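Local coordinates for protein endo-arabinase (Bacteroides thetaiotaomicron, PDB 5C0P) that probably hydrolyses glycosidic bonds in arabinan as a magnesium-binding member of glycosyl hydrolase family 43, at residues A[79-84]-A[103-108]. Numbering follows the deposited sequence.
With MG (magnesium ion), chain C.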
ATOM      1  N   ASP A  79      -8.093  14.005  -0.955  1.00 12.04           N
ATOM      2  CA  ASP A  79      -7.918  12.583  -0.624  1.00  9.65           C
ATOM      3  C   ASP A  79      -6.837  12.278   0.425  1.00 11.09           C
ATOM      4  O   ASP A  79      -7.178  11.990   1.563  1.00 11.33           O
ATOM      5  CB  ASP A  79      -7.763  11.689  -1.873  1.00 10.97           C
ATOM      6  CG  ASP A  79      -8.904  11.854  -2.871  1.00 16.08           C
ATOM      7  OD1 ASP A  79     -10.028  12.205  -2.457  1.00 19.33           O
ATOM      8  OD2 ASP A  79      -8.665  11.625  -4.070  1.00 20.85           O
ATOM      9  N   PHE A  80      -5.558  12.325   0.044  1.00  9.87           N
ATOM     10  CA  PHE A  80      -4.452  11.956   0.949  1.00  9.86           C
ATOM     11  C   PHE A  80      -4.581  10.503   1.420  1.00 10.71           C
ATOM     12  O   PHE A  80      -4.323  10.190   2.581  1.00 11.35           O
ATOM     13  CB  PHE A  80      -4.376  12.887   2.178  1.00  9.54           C
ATOM     14  CG  PHE A  80      -3.835  14.267   1.882  1.00 10.17           C
ATOM     15  CD1 PHE A  80      -2.645  14.692   2.458  1.00 11.17           C
ATOM     16  CD2 PHE A  80      -4.511  15.130   1.030  1.00 11.60           C
ATOM     17  CE1 PHE A  80      -2.136  15.956   2.187  1.00 11.67           C
ATOM     18  CE2 PHE A  80      -4.010  16.405   0.751  1.00 14.04           C
ATOM     19  CZ  PHE A  80      -2.815  16.810   1.338  1.00 13.08           C
ATOM     20  N   TRP A  81      -4.979   9.620   0.511  1.00 10.20           N
ATOM     21  CA  TRP A  81      -5.294   8.241   0.882  1.00 11.64           C
ATOM     22  C   TRP A  81      -4.080   7.342   0.979  1.00  9.65           C
ATOM     23  O   TRP A  81      -3.167   7.405   0.143  1.00 10.45           O
ATOM     24  CB  TRP A  81      -6.250   7.610  -0.128  1.00 11.89           C
ATOM     25  CG  TRP A  81      -7.626   8.190  -0.150  1.00 11.37           C
ATOM     26  CD1 TRP A  81      -8.172   9.070   0.741  1.00 14.48           C
ATOM     27  CD2 TRP A  81      -8.635   7.919  -1.124  1.00 14.70           C
ATOM     28  NE1 TRP A  81      -9.467   9.356   0.380  1.00 15.60           N
ATOM     29  CE2 TRP A  81      -9.770   8.671  -0.767  1.00 14.50           C
ATOM     30  CE3 TRP A  81      -8.684   7.116  -2.269  1.00 13.89           C
ATOM     31  CZ2 TRP A  81     -10.953   8.635  -1.512  1.00 15.86           C
ATOM     32  CZ3 TRP A  81      -9.849   7.092  -3.014  1.00 16.32           C
ATOM     33  CH2 TRP A  81     -10.969   7.845  -2.632  1.00 15.63           C
ATOM     34  N   ALA A  82      -4.096   6.499   2.010  1.00  9.87           N
ATOM     35  CA  ALA A  82      -3.232   5.327   2.111  1.00  8.91           C
ATOM     36  C   ALA A  82      -1.749   5.570   1.847  1.00 10.04           C
ATOM     37  O   ALA A  82      -1.178   5.043   0.898  1.00 10.61           O
ATOM     38  CB  ALA A  82      -3.772   4.214   1.200  1.00  9.36           C
ATOM     39  N   PRO A  83      -1.103   6.351   2.710  1.00  9.58           N
ATOM     40  CA  PRO A  83       0.338   6.549   2.538  1.00  8.43           C
ATOM     41  C   PRO A  83       1.156   5.270   2.786  1.00 10.31           C
ATOM     42  O   PRO A  83       0.829   4.464   3.671  1.00 10.19           O
ATOM     43  CB  PRO A  83       0.663   7.609   3.597  1.00  8.73           C
ATOM     44  CG  PRO A  83      -0.436   7.458   4.638  1.00 10.53           C
ATOM     45  CD  PRO A  83      -1.654   7.089   3.865  1.00 10.13           C
ATOM     46  N   ASP A  84       2.212   5.104   1.986  1.00  9.19           N
ATOM     47  CA  ASP A  84       3.278   4.132   2.224  1.00  8.29           C
ATOM     48  C   ASP A  84       4.557   4.953   2.317  1.00 11.37           C
ATOM     49  O   ASP A  84       4.675   5.988   1.646  1.00 10.37           O
ATOM     50  CB  ASP A  84       3.478   3.215   1.015  1.00 10.67           C
ATOM     51  CG  ASP A  84       2.368   2.192   0.809  1.00 11.37           C
ATOM     52  OD1 ASP A  84       1.336   2.195   1.516  1.00  9.96           O
ATOM     53  OD2 ASP A  84       2.567   1.364  -0.109  1.00 10.95           O
ATOM     54  N   VAL A 103      -8.274  16.963 -12.361  1.00 21.78           N
ATOM     55  CA  VAL A 103      -7.193  15.988 -12.482  1.00 21.64           C
ATOM     56  C   VAL A 103      -7.649  14.647 -11.925  1.00 23.80           C
ATOM     57  O   VAL A 103      -8.149  14.573 -10.797  1.00 23.93           O
ATOM     58  CB  VAL A 103      -5.934  16.409 -11.699  1.00 22.41           C
ATOM     59  CG1 VAL A 103      -4.745  15.573 -12.136  1.00 23.82           C
ATOM     60  CG2 VAL A 103      -5.643  17.890 -11.891  1.00 32.63           C
ATOM     61  N   LYS A 104      -7.458  13.580 -12.695  1.00 16.64           N
ATOM     62  CA  LYS A 104      -7.835  12.254 -12.214  1.00 16.93           C
ATOM     63  C   LYS A 104      -7.031  11.838 -10.988  1.00 14.66           C
ATOM     64  O   LYS A 104      -5.870  12.234 -10.810  1.00 15.86           O
ATOM     65  CB  LYS A 104      -7.692  11.206 -13.322  1.00 19.85           C
ATOM     66  CG  LYS A 104      -8.774  11.314 -14.384  1.00 22.10           C
ATOM     67  CD  LYS A 104      -8.888  10.047 -15.206  1.00 25.17           C
ATOM     68  CE  LYS A 104     -10.095  10.128 -16.124  1.00 28.13           C
ATOM     69  NZ  LYS A 104     -10.160  11.468 -16.759  1.00 38.38           N
ATOM     70  N   ARG A 105      -7.660  11.039 -10.133  1.00 12.10           N
ATOM     71  CA  ARG A 105      -6.992  10.488  -8.964  1.00 12.05           C
ATOM     72  C   ARG A 105      -5.730   9.738  -9.375  1.00 11.42           C
ATOM     73  O   ARG A 105      -5.717   9.040 -10.393  1.00 11.74           O
ATOM     74  CB  ARG A 105      -7.948   9.543  -8.230  1.00 13.35           C
ATOM     75  CG  ARG A 105      -7.396   8.995  -6.924  1.00 12.78           C
ATOM     76  CD  ARG A 105      -8.486   8.369  -6.073  1.00 15.97           C
ATOM     77  NE  ARG A 105      -9.394   9.385  -5.546  1.00 15.89           N
ATOM     78  CZ  ARG A 105     -10.714   9.364  -5.685  1.00 20.92           C
ATOM     79  NH1 ARG A 105     -11.443  10.342  -5.170  1.00 22.91           N
ATOM     80  NH2 ARG A 105     -11.306   8.367  -6.330  1.00 23.92           N
ATOM     81  N   GLY A 106      -4.666   9.906  -8.600  1.00 10.15           N
ATOM     82  CA  GLY A 106      -3.439   9.170  -8.844  1.00  9.48           C
ATOM     83  C   GLY A 106      -2.539   9.158  -7.633  1.00 10.97           C
ATOM     84  O   GLY A 106      -2.756   9.905  -6.676  1.00  9.93           O
ATOM     85  N   THR A 107      -1.517   8.317  -7.671  1.00  9.77           N
ATOM     86  CA  THR A 107      -0.559   8.247  -6.582  1.00  9.85           C
ATOM     87  C   THR A 107       0.637   9.097  -6.974  1.00  9.93           C
ATOM     88  O   THR A 107       1.092   9.034  -8.116  1.00 10.77           O
ATOM     89  CB  THR A 107      -0.127   6.791  -6.340  1.00 10.62           C
ATOM     90  OG1 THR A 107      -1.285   6.009  -6.028  1.00 10.59           O
ATOM     91  CG2 THR A 107       0.892   6.697  -5.198  1.00 11.49           C
ATOM     92  N   SER A 108       1.130   9.916  -6.053  1.00  8.53           N
ATOM     93  CA  SER A 108       2.364  10.644  -6.326  1.00  9.92           C
ATOM     94  C   SER A 108       3.417  10.362  -5.271  1.00 10.59           C
ATOM     95  O   SER A 108       3.125   9.779  -4.210  1.00  9.67           O
ATOM     96  CB  SER A 108       2.142  12.147  -6.554  1.00 19.62           C
ATOM     97  OG  SER A 108       1.956  12.818  -5.344  1.00 20.24           O
TER
HETATM   98 MG    MG C 402      -0.492   1.116   1.426  1.00  6.93          MG
HETATM   99  O   HOH W   1     -11.980  13.395  -3.958  1.00 28.48           O
HETATM  100  O   HOH W   2      -1.116   2.521  -0.034  1.00 10.38           O
HETATM  101  O   HOH W   3      -0.942   2.329   3.087  1.00 10.51           O
HETATM  102  O   HOH W   4       0.276   0.026  -0.196  1.00 11.36           O
HETATM  103  O   HOH W   5       0.163  -0.550   2.561  1.00 11.70           O
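Across one antiparallel four-stranded blade of the family 43 beta-propeller, Arg105 on strand 103-112 reaches over the intervening strand 91-100 to Asp79 and Trp81 on strand 78-88. Arg105 NE donates to Asp79 OD2 at 2.8 Å in a nearly straight hydrogen bond (167°) that is part of a salt bridge; OD2 lies in the guanidinium plane, while NE approaches from above the carboxylate plane. NH1 adds only a weak bond to the same oxygen, and a water donates to Asp79 OD1 and accepts a weak bond from Arg105 NH1. Ser99 OG also hydrogen-bonds Asp79 OD2. Trp81 CH2 sits over the centre of one guanidinium face, 3.4 Å from Arg105 CZ, with the two planes 27° apart. The bend at chi3 (-70°) turns the guanidinium to serve both partners, while NH2 forms a salt bridge with Glu154. A leucine in place of Arg105 would probably leave Asp79 and Glu154 without their shared cation and Trp81 without its flat partner. Further along strand 78-88, Asp84 OD1 binds the magnesium ion at 2.1 Å, with His261 and four waters completing the shell. Held by two carboxylates, the cation packed on Trp81 would probably limit how the indole can turn, close to Asp136, a predicted pKa modulator.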